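PDB 2UVP: DNA replication regulator protein HobA from Helicobacter pylori, which is required to initiate DNA replication, increasing the binding of the initiator DnaA to the origin region oriC. Local coordinates for residues F24-Q28 against S159-Y163; S37-L42 against D150-L154; I43-I47 against L171-L176; S55-D61 against M117-K123; Y97-A102 against N126-I132. One frame throughout, in Å; residues are numbered along the deposited sequence.

Contact 1: residues F24-Q28 against S159-Y163; sequences FIAQQ and SLLDY
This is a small apolar surface contact in which no strand takes part: the end of the long N-terminal helix 10-28 packs against the start of the last long helix, 161-180. Residues 24-27 are helical, and Gln28 N bonds to Phe24 O at 3.0 Å; Ser159 and Leu160 are loop, Leu160 being the N-cap residue. Ile25 and Leu160 come closest in backbone, CA to CA 7.8 Å. Leu160 (chi1 m, chi2 t) is at the centre: its CD1 lies 3.6 Å from Phe24 CE2 and 3.5 Å from Gln28 CB, and its CD2 is 4.3 Å from Ile25 CG1. Phe24, chi1 t, also brings CE2 to 3.6 Å from Ser159 OG, at the ring edge. Ile25 CD1 reaches Tyr163 OH at 3.8 Å. No hydrogen bond crosses; Gln27 NE2 instead donates to Gln28 OE1 at 2.8 Å. Another HobA subunit packs alongside, its own Ile25 against Ile25, while Leu161 turns inward to Leu154, beyond the end of strand 152-153.

Contact 2: residues S37-L42 against D150-L154; sequences SSYAKL and DCLLL
The N-terminus of helix 39-51 docks here against strand 152-153, an edge strand of the parallel sheet within this chain, close to Glu146 and Glu149, which bind calcium. Ser37 and Ser38 are still non-helical. Ser38, at the N-cap position, is the centre of an inverse gamma turn (phi/psi -86/53) with a weak Tyr39 N to Ser37 O bond of 2.9 Å; the helix then starts with Leu42 N to Ser38 O at 3.0 Å. Tyr39 and Leu152 approach to 5.5 Å between CA atoms. A salt bridge joins Lys41 NZ to Asp150 OD1, 2.9 Å, the lysine having chi1 and chi2 t, chi3 p and chi4 t; Ser38 OG adds a weak bond of 3.3 Å to the same OD1. A water accepts a hydrogen bond from Ser38 N at 2.7 Å and donates one to Cys151 O at 2.8 Å. In this SIS-type alpha/beta fold the first turn of the helix meets the sheet at its 152-153 edge. Ser37, chi1 p, accepts a weak but straight bond from Leu153 N to its OG, 3.3 Å, and that OG is also bonded to Glu35. Beside these polar links, Leu42 CD2 lies 3.4 Å from Leu152 N and 4.2 Å from Leu152 CB, and Leu152 CD1 is 3.8 Å from Tyr39 CB. Leu42 continues onto Phe140 of strand 139-143, while Tyr39 meets Leu171 of helix 161-180.

Contact 3: residues I43-I47 against L171-L176; sequences IAQTI and LFENAL
Both segments are regular helix, 43-47 from helix 39-51 and 171-176 from helix 161-180. Their axes approach to 10.1 Å and their N-to-C directions differ by 53° (signed crossing angle -53°). The CA atoms of Ile43 and Phe172 are 6.3 Å apart, those of Ile47 and Leu176 5.7 Å. Bonds such as Ile47 N to Ile43 O (2.9 Å) and Leu176 N to Phe172 O (2.8 Å) keep each backbone helical; none crosses the interface. Ile43 and Ile47, one turn apart and both m,t, supply most of the surface from segment 43-47. Ile43 CD1 meets Leu171 CD2 at 3.7 Å and its CG2 meets Ala175 CB, also at 3.7 Å. Ala175 is small, so Ile47 CD1 can come down to 3.7 Å from Ala175 CB and 3.5 Å from Leu176 N. This helix pair lies on the face of the SIS-type sheet that carries Trp119 and Phe140. Phe172, chi1 t, points its ring between the helices: CE1 is 3.6 Å from Thr46 CG2, and CD1 is 4.1 Å from Ile43 CG2. The same ring meets Trp119 edge-to-face. Thr46 OG1 bonds back to Leu42 O, and Phe17 and Trp13 of another subunit pack on Leu171 and Ala175.

Contact 4: residues S55-D61 against M117-K123; sequences SLLVSAD and MFWHVGK
Strands 55-60 and 117-121 run side by side in parallel, axes 4.6 Å apart at an angle of 16°, with Leu56 level with Met117, Val58 with Trp119 and Ala60 with Val121. The ladder alternates between strands: Leu57 N to Met117 O 2.8 Å, Trp119 N to Leu57 O 2.9 Å, Ser59 N to Trp119 O 2.9 Å, Val121 N to Ser59 O 3.0 Å, and Asp61 N to Val121 O 3.0 Å.

On one face the indole of Trp119 (chi1 t) is the large bump. Leu56 CD1 and Val58 CG2 touch Trp119 CE3 at 4.0 and 4.1 Å, while Leu56 CD2 rests 3.9 Å from Met117 SD; Phe172 and Phe140 close in on the indole. On the other face Leu57 CD2 fills the space beside Phe118 CE1 at 3.9 Å. The small Ser59 fits against the imidazole edge, its OG hydrogen-bonded to His120 ND1 at 2.7 Å, and His120 NE2 donates to Lys123 O at 2.9 Å. Past the strand ends Asp61 OD2 swings over Gly122, 3.4 Å from its CA, where a CB would collide with it and, at phi 105°, with the preceding carbonyl, and accepts from Lys123 N at 2.8 Å; OD1 pairs with Arg64. Helices cover both faces, 39-51 and 65-75 on one and 127-133 on the other, the three-layered alpha/beta/alpha architecture of the SIS fold.

Contact 5: residues Y97-A102 against N126-I132; sequences YPKNDA and NEGLKTI
Ala102, Pro98 and Asn126 have the most surface buried where the irregular loop 97-101 folds over the first turns of helix 127-133. Ala102, the first residue of helix 102-112, comes down on the glycine of the facing helix: the CA atoms of Ala102 and Gly128 are 4.5 Å apart, and Ala102 CB lies 3.2 Å from Gly128 O and 3.6 Å from Thr131 CB. A side chain on Gly128 would be tight against Pro98 CB. Pro98 sets its ring on the same helix, CG 3.5 Å from Leu129 N and 3.3 Å from Ile132 CD1. Its carbonyl faces the helix N-terminus, where Asn126 ND2 donates to Pro98 O at 2.8 Å. Asn126 is the N-cap, chi1 p, and its OD1 accepts from Leu129 N at 3.2 Å, so the same amide group caps the helix and bonds to the loop. In the alpha/beta layering of the SIS fold, this joins the connection after strand 88-90 to the helix that follows strand 116-121. Between Pro98 and Ala102 the chain turns through Lys99 and Asn100, with a cis peptide before Asp101, the N-cap of helix 102-112. Tyr97, chi1 t, lays its OH 3.5 Å from Leu129 CD2, and its ring meets Phe91. Leu129 and Ile132 extend inward to His120 and Phe118 of the sheet.

Overall arrangement
Contacts 3 and 4 are the buried ones: contact 3 is purely apolar between helices, contact 4 a backbone ladder with packed faces, and they meet where Phe172 and Thr46 reach Trp119, Met117 and Leu56. Contact 2 shares helix 39-51 with contact 3 but lies partly at the surface, so a salt bridge, weak serine bonds and a water supplement its leucines. Contact 5, also partly buried, touches contact 4 from the other face of the sheet, through Ile132 on Phe118 and Leu129 on His120, with an asparagine hydrogen bond to the loop backbone. Contact 1 is the surface contact, small and apolar; it shares helix 161-180 with contact 3 and touches contact 2 through Leu161 and Leu154.

Contact 1: residues F24-Q28 against S159-Y163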
# COMPACT_ATOMS: atom_id res chain seq x y z
N PHE A 24 5.08 -28.73 21.93
CA PHE A 24 4.00 -28.93 20.98
C PHE A 24 4.51 -28.80 19.54
O PHE A 24 4.15 -29.60 18.67
CB PHE A 24 2.81 -28.01 21.27
CG PHE A 24 1.58 -28.33 20.47
CD1 PHE A 24 0.99 -29.60 20.54
CD2 PHE A 24 0.98 -27.36 19.67
CE1 PHE A 24 -0.17 -29.90 19.79
CE2 PHE A 24 -0.19 -27.64 18.93
CZ PHE A 24 -0.76 -28.92 18.99
N ILE A 25 5.37 -27.80 19.29
CA ILE A 25 6.03 -27.69 17.97
C ILE A 25 6.71 -29.01 17.60
O ILE A 25 6.55 -29.52 16.48
CB ILE A 25 7.01 -26.51 17.93
CG1 ILE A 25 6.18 -25.20 17.86
CG2 ILE A 25 8.01 -26.63 16.73
CD1 ILE A 25 6.97 -23.93 18.25
N ALA A 26 7.45 -29.56 18.56
CA ALA A 26 8.20 -30.80 18.32
C ALA A 26 7.21 -31.93 18.02
O ALA A 26 7.38 -32.71 17.06
CB ALA A 26 9.02 -31.14 19.55
N GLN A 27 6.17 -32.01 18.83
CA GLN A 27 5.20 -33.11 18.71
C GLN A 27 4.59 -33.15 17.32
O GLN A 27 4.44 -34.22 16.72
CB GLN A 27 4.10 -32.94 19.74
CG GLN A 27 3.11 -34.10 19.74
CD GLN A 27 1.96 -33.84 20.67
OE1 GLN A 27 1.95 -34.31 21.81
NE2 GLN A 27 0.97 -33.12 20.19
N GLN A 28 4.23 -31.98 16.81
CA GLN A 28 3.51 -31.85 15.55
C GLN A 28 4.42 -31.70 14.34
O GLN A 28 3.95 -31.57 13.21
CB GLN A 28 2.54 -30.67 15.63
CG GLN A 28 1.46 -30.88 16.71
CD GLN A 28 0.67 -32.19 16.48
OE1 GLN A 28 0.37 -32.94 17.43
NE2 GLN A 28 0.35 -32.47 15.22
N SER A 159 -3.77 -24.34 15.60
CA SER A 159 -2.97 -23.29 16.26
C SER A 159 -1.58 -23.16 15.62
O SER A 159 -0.94 -22.14 15.83
CB SER A 159 -2.83 -23.51 17.75
OG SER A 159 -2.13 -24.72 18.02
N LEU A 160 -1.13 -24.20 14.90
CA LEU A 160 0.19 -24.20 14.23
C LEU A 160 0.15 -23.81 12.75
O LEU A 160 1.18 -23.86 12.07
CB LEU A 160 0.93 -25.54 14.45
CG LEU A 160 1.16 -25.92 15.92
CD1 LEU A 160 1.83 -27.30 15.97
CD2 LEU A 160 2.04 -24.91 16.66
N LEU A 161 -1.03 -23.39 12.28
CA LEU A 161 -1.22 -23.03 10.88
C LEU A 161 -0.13 -22.11 10.35
O LEU A 161 0.41 -22.34 9.26
CB LEU A 161 -2.59 -22.40 10.66
CG LEU A 161 -2.81 -21.95 9.20
CD1 LEU A 161 -2.85 -23.16 8.24
CD2 LEU A 161 -4.07 -21.08 9.11
N ASP A 162 0.17 -21.04 11.09
CA ASP A 162 1.13 -20.04 10.59
C ASP A 162 2.50 -20.68 10.30
O ASP A 162 3.12 -20.39 9.28
CB ASP A 162 1.24 -18.89 11.59
CG ASP A 162 -0.06 -18.11 11.74
OD1 ASP A 162 -0.97 -18.26 10.88
OD2 ASP A 162 -0.19 -17.36 12.72
N TYR A 163 2.97 -21.56 11.18
CA TYR A 163 4.22 -22.27 10.92
C TYR A 163 4.12 -23.18 9.69
O TYR A 163 5.06 -23.26 8.88
CB TYR A 163 4.56 -23.16 12.11
CG TYR A 163 4.72 -22.45 13.45
CD1 TYR A 163 5.90 -21.79 13.77
CD2 TYR A 163 3.71 -22.52 14.41
CE1 TYR A 163 6.08 -21.19 15.03
CE2 TYR A 163 3.87 -21.91 15.66
CZ TYR A 163 5.05 -21.25 15.96
OH TYR A 163 5.22 -20.71 17.22

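Contact 2: residues S37-L42 against D150-L154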
# COMPACT_ATOMS: atom_id res chain seq x y z
N SER A 37 -3.15 -34.86 1.33
CA SER A 37 -3.52 -34.08 0.13
C SER A 37 -2.34 -34.11 -0.84
O SER A 37 -1.20 -34.41 -0.45
CB SER A 37 -3.96 -32.65 0.46
OG SER A 37 -2.90 -31.88 1.01
N SER A 38 -2.60 -33.82 -2.11
CA SER A 38 -1.64 -34.08 -3.17
C SER A 38 -0.65 -32.94 -3.35
O SER A 38 -0.46 -32.44 -4.46
CB SER A 38 -2.38 -34.36 -4.47
OG SER A 38 -3.02 -35.62 -4.41
N TYR A 39 0.00 -32.54 -2.26
CA TYR A 39 0.91 -31.40 -2.30
C TYR A 39 2.12 -31.61 -3.23
O TYR A 39 2.58 -30.66 -3.85
CB TYR A 39 1.36 -30.98 -0.89
CG TYR A 39 2.23 -32.00 -0.19
CD1 TYR A 39 3.60 -32.02 -0.40
CD2 TYR A 39 1.67 -32.95 0.68
CE1 TYR A 39 4.42 -32.95 0.22
CE2 TYR A 39 2.48 -33.89 1.31
CZ TYR A 39 3.86 -33.88 1.07
OH TYR A 39 4.71 -34.77 1.66
N ALA A 40 2.64 -32.84 -3.31
CA ALA A 40 3.77 -33.13 -4.19
C ALA A 40 3.37 -32.90 -5.65
O ALA A 40 4.07 -32.22 -6.40
CB ALA A 40 4.30 -34.57 -4.00
N LYS A 41 2.23 -33.46 -6.05
CA LYS A 41 1.75 -33.29 -7.43
C LYS A 41 1.46 -31.82 -7.75
O LYS A 41 1.83 -31.32 -8.83
CB LYS A 41 0.50 -34.14 -7.70
CG LYS A 41 -0.00 -34.00 -9.14
CD LYS A 41 -1.25 -34.82 -9.42
CE LYS A 41 -2.46 -34.33 -8.65
NZ LYS A 41 -3.69 -35.10 -9.03
N LEU A 42 0.83 -31.13 -6.81
CA LEU A 42 0.50 -29.71 -7.01
C LEU A 42 1.75 -28.85 -7.12
O LEU A 42 1.83 -27.92 -7.95
CB LEU A 42 -0.40 -29.22 -5.87
CG LEU A 42 -1.91 -29.52 -5.94
CD1 LEU A 42 -2.26 -30.73 -6.76
CD2 LEU A 42 -2.48 -29.64 -4.55
N ASP A 150 -7.97 -31.48 -6.96
CA ASP A 150 -7.08 -31.63 -5.82
C ASP A 150 -6.57 -30.26 -5.40
O ASP A 150 -6.17 -29.44 -6.24
CB ASP A 150 -5.88 -32.52 -6.16
CG ASP A 150 -6.26 -33.98 -6.35
OD1 ASP A 150 -5.35 -34.79 -6.64
OD2 ASP A 150 -7.46 -34.32 -6.18
N CYS A 151 -6.63 -30.00 -4.10
CA CYS A 151 -6.00 -28.81 -3.54
C CYS A 151 -5.10 -29.24 -2.40
O CYS A 151 -5.14 -30.39 -1.96
CB CYS A 151 -7.06 -27.85 -3.02
SG CYS A 151 -7.84 -28.44 -1.53
N LEU A 152 -4.28 -28.31 -1.93
CA LEU A 152 -3.50 -28.54 -0.73
C LEU A 152 -4.40 -28.15 0.42
O LEU A 152 -4.88 -27.01 0.50
CB LEU A 152 -2.21 -27.71 -0.80
CG LEU A 152 -1.11 -27.58 0.26
CD1 LEU A 152 -0.94 -28.74 1.23
CD2 LEU A 152 0.20 -27.30 -0.50
N LEU A 153 -4.67 -29.10 1.31
CA LEU A 153 -5.63 -28.90 2.38
C LEU A 153 -4.97 -28.47 3.67
O LEU A 153 -3.97 -29.08 4.09
CB LEU A 153 -6.40 -30.19 2.62
CG LEU A 153 -7.63 -30.39 1.73
CD1 LEU A 153 -8.17 -31.83 1.93
CD2 LEU A 153 -8.67 -29.33 2.04
N LEU A 154 -5.51 -27.41 4.28
CA LEU A 154 -5.03 -26.87 5.56
C LEU A 154 -6.18 -26.91 6.56
O LEU A 154 -7.34 -26.91 6.16
CB LEU A 154 -4.59 -25.40 5.41
CG LEU A 154 -3.63 -24.94 4.30
CD1 LEU A 154 -3.76 -23.42 4.11
CD2 LEU A 154 -2.19 -25.29 4.58
O HOH W 1 -5.12 -33.08 -2.74

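Contact 3: residues I43-I47 against L171-L176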
# COMPACT_ATOMS: atom_id res chain seq x y z
N ILE A 43 2.73 -29.15 -6.27
CA ILE A 43 4.02 -28.47 -6.36
C ILE A 43 4.68 -28.72 -7.72
O ILE A 43 5.18 -27.78 -8.36
CB ILE A 43 4.94 -28.84 -5.19
CG1 ILE A 43 4.38 -28.25 -3.88
CG2 ILE A 43 6.40 -28.38 -5.45
CD1 ILE A 43 5.12 -28.67 -2.63
N ALA A 44 4.67 -29.98 -8.17
CA ALA A 44 5.29 -30.31 -9.47
C ALA A 44 4.62 -29.53 -10.60
O ALA A 44 5.30 -28.95 -11.44
CB ALA A 44 5.22 -31.81 -9.73
N GLN A 45 3.30 -29.51 -10.59
CA GLN A 45 2.52 -28.86 -11.65
C GLN A 45 2.77 -27.36 -11.66
O GLN A 45 2.89 -26.74 -12.72
CB GLN A 45 1.03 -29.13 -11.46
CG GLN A 45 0.70 -30.60 -11.65
CD GLN A 45 -0.77 -30.92 -11.48
OE1 GLN A 45 -1.57 -30.07 -11.11
NE2 GLN A 45 -1.14 -32.18 -11.76
N THR A 46 2.90 -26.78 -10.47
CA THR A 46 3.22 -25.36 -10.35
C THR A 46 4.64 -25.05 -10.86
O THR A 46 4.85 -24.05 -11.55
CB THR A 46 3.02 -24.90 -8.90
OG1 THR A 46 1.69 -25.22 -8.50
CG2 THR A 46 3.22 -23.36 -8.77
N ILE A 47 5.61 -25.90 -10.53
CA ILE A 47 6.97 -25.77 -11.05
C ILE A 47 6.98 -25.85 -12.58
O ILE A 47 7.61 -25.02 -13.23
CB ILE A 47 7.92 -26.81 -10.46
CG1 ILE A 47 8.14 -26.50 -8.97
CG2 ILE A 47 9.25 -26.78 -11.21
CD1 ILE A 47 8.81 -27.64 -8.19
N LEU A 171 9.13 -25.54 1.38
CA LEU A 171 9.14 -26.76 0.58
C LEU A 171 9.01 -26.40 -0.91
O LEU A 171 9.80 -26.88 -1.75
CB LEU A 171 7.99 -27.68 0.99
CG LEU A 171 7.82 -28.94 0.16
CD1 LEU A 171 9.05 -29.86 0.28
CD2 LEU A 171 6.53 -29.67 0.62
N PHE A 172 8.02 -25.55 -1.23
CA PHE A 172 7.83 -25.11 -2.60
C PHE A 172 9.07 -24.46 -3.19
O PHE A 172 9.49 -24.83 -4.29
CB PHE A 172 6.62 -24.16 -2.72
CG PHE A 172 6.51 -23.55 -4.07
CD1 PHE A 172 6.00 -24.29 -5.13
CD2 PHE A 172 6.99 -22.26 -4.32
CE1 PHE A 172 5.92 -23.76 -6.42
CE2 PHE A 172 6.91 -21.71 -5.61
CZ PHE A 172 6.36 -22.47 -6.66
N GLU A 173 9.68 -23.51 -2.49
CA GLU A 173 10.84 -22.80 -3.06
C GLU A 173 12.06 -23.71 -3.23
O GLU A 173 12.83 -23.57 -4.18
CB GLU A 173 11.18 -21.55 -2.24
CG GLU A 173 11.72 -21.85 -0.87
CD GLU A 173 12.28 -20.62 -0.16
OE1 GLU A 173 12.81 -19.69 -0.82
OE2 GLU A 173 12.21 -20.63 1.08
N ASN A 174 12.26 -24.65 -2.30
CA ASN A 174 13.36 -25.62 -2.44
C ASN A 174 13.11 -26.54 -3.63
O ASN A 174 14.04 -26.84 -4.39
CB ASN A 174 13.54 -26.41 -1.17
CG ASN A 174 14.45 -25.72 -0.21
OD1 ASN A 174 15.68 -25.97 -0.21
ND2 ASN A 174 13.88 -24.83 0.60
N ALA A 175 11.86 -26.97 -3.79
CA ALA A 175 11.48 -27.83 -4.90
C ALA A 175 11.70 -27.10 -6.20
O ALA A 175 12.36 -27.63 -7.10
CB ALA A 175 10.06 -28.27 -4.77
N LEU A 176 11.20 -25.87 -6.30
CA LEU A 176 11.40 -25.06 -7.50
C LEU A 176 12.87 -24.89 -7.91
O LEU A 176 13.21 -25.13 -9.08
CB LEU A 176 10.77 -23.68 -7.31
CG LEU A 176 11.01 -22.64 -8.40
CD1 LEU A 176 10.50 -23.11 -9.75
CD2 LEU A 176 10.34 -21.31 -7.99

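Contact 4: residues S55-D61 against M117-K123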
# COMPACT_ATOMS: atom_id res chain seq x y z
N SER A 55 2.85 -17.25 -15.39
CA SER A 55 2.80 -16.27 -14.30
C SER A 55 2.01 -16.82 -13.11
O SER A 55 1.12 -17.67 -13.26
CB SER A 55 2.18 -14.94 -14.80
OG SER A 55 0.89 -15.16 -15.32
N LEU A 56 2.36 -16.37 -11.90
CA LEU A 56 1.61 -16.76 -10.71
C LEU A 56 0.88 -15.54 -10.17
O LEU A 56 1.51 -14.52 -9.85
CB LEU A 56 2.53 -17.33 -9.62
CG LEU A 56 3.23 -18.64 -9.96
CD1 LEU A 56 4.29 -18.91 -8.90
CD2 LEU A 56 2.21 -19.77 -10.01
N LEU A 57 -0.44 -15.63 -10.10
CA LEU A 57 -1.25 -14.52 -9.61
C LEU A 57 -1.65 -14.93 -8.20
O LEU A 57 -2.49 -15.83 -8.02
CB LEU A 57 -2.48 -14.29 -10.49
CG LEU A 57 -2.28 -13.41 -11.75
CD1 LEU A 57 -1.21 -13.93 -12.66
CD2 LEU A 57 -3.64 -13.29 -12.47
N VAL A 58 -1.05 -14.27 -7.22
CA VAL A 58 -1.13 -14.75 -5.84
C VAL A 58 -2.17 -13.95 -5.06
O VAL A 58 -2.17 -12.70 -5.06
CB VAL A 58 0.26 -14.66 -5.12
CG1 VAL A 58 0.21 -15.41 -3.78
CG2 VAL A 58 1.37 -15.29 -5.98
N SER A 59 -3.05 -14.66 -4.36
CA SER A 59 -4.05 -14.02 -3.52
C SER A 59 -4.12 -14.75 -2.17
O SER A 59 -3.68 -15.91 -2.06
CB SER A 59 -5.43 -14.04 -4.20
OG SER A 59 -5.85 -15.35 -4.51
N ALA A 60 -4.70 -14.08 -1.18
CA ALA A 60 -4.86 -14.67 0.18
C ALA A 60 -6.03 -14.03 0.86
O ALA A 60 -6.37 -12.87 0.58
CB ALA A 60 -3.61 -14.47 1.01
N ASP A 61 -6.62 -14.75 1.82
CA ASP A 61 -7.69 -14.18 2.63
C ASP A 61 -7.18 -13.04 3.54
O ASP A 61 -5.97 -12.80 3.64
CB ASP A 61 -8.45 -15.30 3.39
CG ASP A 61 -7.65 -15.94 4.52
OD1 ASP A 61 -6.67 -15.35 5.03
OD2 ASP A 61 -8.03 -17.05 4.94
N MET A 117 -1.60 -18.51 -13.64
CA MET A 117 -2.06 -19.56 -12.74
C MET A 117 -2.38 -18.85 -11.44
O MET A 117 -1.60 -18.00 -10.99
CB MET A 117 -0.97 -20.62 -12.53
CG MET A 117 -1.28 -21.57 -11.37
SD MET A 117 -0.00 -22.80 -11.04
CE MET A 117 -0.35 -24.01 -12.31
N PHE A 118 -3.54 -19.17 -10.85
CA PHE A 118 -3.96 -18.55 -9.60
C PHE A 118 -3.41 -19.34 -8.43
O PHE A 118 -3.62 -20.55 -8.35
CB PHE A 118 -5.47 -18.51 -9.47
CG PHE A 118 -6.14 -17.63 -10.48
CD1 PHE A 118 -6.02 -16.25 -10.40
CD2 PHE A 118 -6.90 -18.19 -11.49
CE1 PHE A 118 -6.65 -15.42 -11.34
CE2 PHE A 118 -7.53 -17.37 -12.44
CZ PHE A 118 -7.41 -15.99 -12.36
N TRP A 119 -2.71 -18.66 -7.53
CA TRP A 119 -2.24 -19.31 -6.30
C TRP A 119 -2.97 -18.64 -5.18
O TRP A 119 -2.74 -17.45 -4.91
CB TRP A 119 -0.75 -19.11 -6.16
CG TRP A 119 -0.10 -19.69 -4.93
CD1 TRP A 119 -0.70 -20.31 -3.85
CD2 TRP A 119 1.30 -19.68 -4.66
NE1 TRP A 119 0.26 -20.69 -2.93
CE2 TRP A 119 1.49 -20.30 -3.40
CE3 TRP A 119 2.41 -19.19 -5.35
CZ2 TRP A 119 2.76 -20.48 -2.84
CZ3 TRP A 119 3.67 -19.36 -4.80
CH2 TRP A 119 3.83 -20.01 -3.55
N HIS A 120 -3.88 -19.36 -4.53
CA HIS A 120 -4.69 -18.71 -3.50
C HIS A 120 -4.47 -19.41 -2.17
O HIS A 120 -4.43 -20.64 -2.14
CB HIS A 120 -6.18 -18.68 -3.85
CG HIS A 120 -7.02 -18.10 -2.77
ND1 HIS A 120 -7.10 -16.74 -2.54
CD2 HIS A 120 -7.74 -18.69 -1.77
CE1 HIS A 120 -7.88 -16.51 -1.50
NE2 HIS A 120 -8.24 -17.68 -0.99
N VAL A 121 -4.37 -18.62 -1.10
CA VAL A 121 -4.22 -19.17 0.25
C VAL A 121 -5.33 -18.73 1.17
O VAL A 121 -5.51 -17.53 1.43
CB VAL A 121 -2.87 -18.75 0.87
CG1 VAL A 121 -2.70 -19.42 2.24
CG2 VAL A 121 -1.73 -19.11 -0.08
N GLY A 122 -6.07 -19.70 1.70
CA GLY A 122 -6.98 -19.45 2.79
C GLY A 122 -8.43 -19.44 2.35
O GLY A 122 -8.79 -20.06 1.33
N LYS A 123 -9.24 -18.74 3.12
CA LYS A 123 -10.68 -18.62 2.85
C LYS A 123 -10.92 -17.91 1.54
O LYS A 123 -10.14 -17.01 1.16
CB LYS A 123 -11.36 -17.83 3.96
CG LYS A 123 -11.32 -18.51 5.31
CD LYS A 123 -12.17 -17.77 6.34
CE LYS A 123 -11.60 -16.39 6.67
NZ LYS A 123 -12.19 -15.79 7.91

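Contact 5: residues Y97-A102 against N126-I132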
# COMPACT_ATOMS: atom_id res chain seq x y z
N TYR A 97 -8.88 -7.93 -9.38
CA TYR A 97 -9.41 -8.72 -8.29
C TYR A 97 -10.93 -8.56 -8.29
O TYR A 97 -11.43 -7.43 -8.34
CB TYR A 97 -8.83 -8.27 -6.96
CG TYR A 97 -9.20 -9.21 -5.84
CD1 TYR A 97 -8.38 -10.28 -5.50
CD2 TYR A 97 -10.39 -9.02 -5.13
CE1 TYR A 97 -8.73 -11.15 -4.45
CE2 TYR A 97 -10.75 -9.89 -4.10
CZ TYR A 97 -9.91 -10.94 -3.76
OH TYR A 97 -10.29 -11.79 -2.74
N PRO A 98 -11.66 -9.69 -8.27
CA PRO A 98 -13.12 -9.63 -8.40
C PRO A 98 -13.77 -9.26 -7.09
O PRO A 98 -13.86 -10.08 -6.18
CB PRO A 98 -13.48 -11.06 -8.79
CG PRO A 98 -12.43 -11.89 -8.10
CD PRO A 98 -11.17 -11.07 -8.15
N LYS A 99 -14.17 -8.01 -6.98
CA LYS A 99 -15.11 -7.61 -5.95
C LYS A 99 -16.52 -7.91 -6.46
O LYS A 99 -17.31 -8.56 -5.77
CB LYS A 99 -14.92 -6.14 -5.59
CG LYS A 99 -13.85 -5.97 -4.53
CD LYS A 99 -12.71 -5.08 -4.99
CE LYS A 99 -11.51 -5.26 -4.06
NZ LYS A 99 -10.25 -4.70 -4.62
N ASN A 100 -16.81 -7.47 -7.69
CA ASN A 100 -18.02 -7.86 -8.42
C ASN A 100 -18.05 -7.16 -9.77
O ASN A 100 -18.05 -5.93 -9.79
CB ASN A 100 -19.27 -7.51 -7.62
CG ASN A 100 -20.43 -8.44 -7.92
OD1 ASN A 100 -21.56 -8.00 -8.10
ND2 ASN A 100 -20.15 -9.75 -7.96
N ASP A 101 -18.11 -7.87 -10.91
CA ASP A 101 -18.38 -9.32 -11.03
C ASP A 101 -17.26 -10.16 -11.70
O ASP A 101 -16.41 -9.62 -12.43
CB ASP A 101 -19.66 -9.51 -11.84
CG ASP A 101 -19.52 -8.98 -13.26
OD1 ASP A 101 -19.28 -9.79 -14.19
OD2 ASP A 101 -19.62 -7.75 -13.45
N ALA A 102 -17.31 -11.47 -11.50
CA ALA A 102 -16.22 -12.39 -11.88
C ALA A 102 -15.99 -12.62 -13.38
O ALA A 102 -14.86 -12.92 -13.79
CB ALA A 102 -16.39 -13.73 -11.16
N ASN A 126 -15.24 -14.02 -1.14
CA ASN A 126 -16.41 -13.61 -1.93
C ASN A 126 -16.67 -14.49 -3.14
O ASN A 126 -15.79 -15.25 -3.59
CB ASN A 126 -16.35 -12.11 -2.31
CG ASN A 126 -15.43 -11.83 -3.49
OD1 ASN A 126 -14.44 -12.52 -3.71
ND2 ASN A 126 -15.77 -10.79 -4.26
N GLU A 127 -17.89 -14.40 -3.67
CA GLU A 127 -18.32 -15.29 -4.74
C GLU A 127 -17.59 -15.06 -6.05
O GLU A 127 -17.39 -16.00 -6.83
CB GLU A 127 -19.84 -15.20 -4.92
CG GLU A 127 -20.63 -15.91 -3.81
CD GLU A 127 -20.58 -17.43 -3.97
OE1 GLU A 127 -20.45 -17.91 -5.12
OE2 GLU A 127 -20.66 -18.14 -2.95
N GLY A 128 -17.17 -13.82 -6.30
CA GLY A 128 -16.42 -13.50 -7.50
C GLY A 128 -15.08 -14.23 -7.56
O GLY A 128 -14.69 -14.75 -8.60
N LEU A 129 -14.38 -14.27 -6.43
CA LEU A 129 -13.14 -15.03 -6.34
C LEU A 129 -13.43 -16.52 -6.52
O LEU A 129 -12.73 -17.20 -7.25
CB LEU A 129 -12.43 -14.77 -5.00
CG LEU A 129 -11.05 -15.45 -4.85
CD1 LEU A 129 -10.06 -14.99 -5.94
CD2 LEU A 129 -10.51 -15.19 -3.45
N LYS A 130 -14.48 -17.02 -5.86
CA LYS A 130 -14.84 -18.42 -5.99
C LYS A 130 -15.04 -18.78 -7.46
O LYS A 130 -14.49 -19.76 -7.94
CB LYS A 130 -16.09 -18.75 -5.17
CG LYS A 130 -16.42 -20.23 -5.13
CD LYS A 130 -16.71 -20.70 -3.71
CE LYS A 130 -18.19 -20.67 -3.38
NZ LYS A 130 -18.54 -21.79 -2.44
N THR A 131 -15.79 -17.95 -8.18
CA THR A 131 -16.04 -18.16 -9.60
C THR A 131 -14.75 -18.21 -10.42
O THR A 131 -14.61 -19.02 -11.32
CB THR A 131 -17.02 -17.08 -10.14
OG1 THR A 131 -18.25 -17.14 -9.40
CG2 THR A 131 -17.32 -17.30 -11.61
N ILE A 132 -13.80 -17.35 -10.08
CA ILE A 132 -12.53 -17.29 -10.81
C ILE A 132 -11.72 -18.57 -10.56
O ILE A 132 -11.18 -19.18 -11.49
CB ILE A 132 -11.76 -16.00 -10.42
CG1 ILE A 132 -12.17 -14.87 -11.37
CG2 ILE A 132 -10.25 -16.21 -10.46
CD1 ILE A 132 -11.73 -13.50 -10.93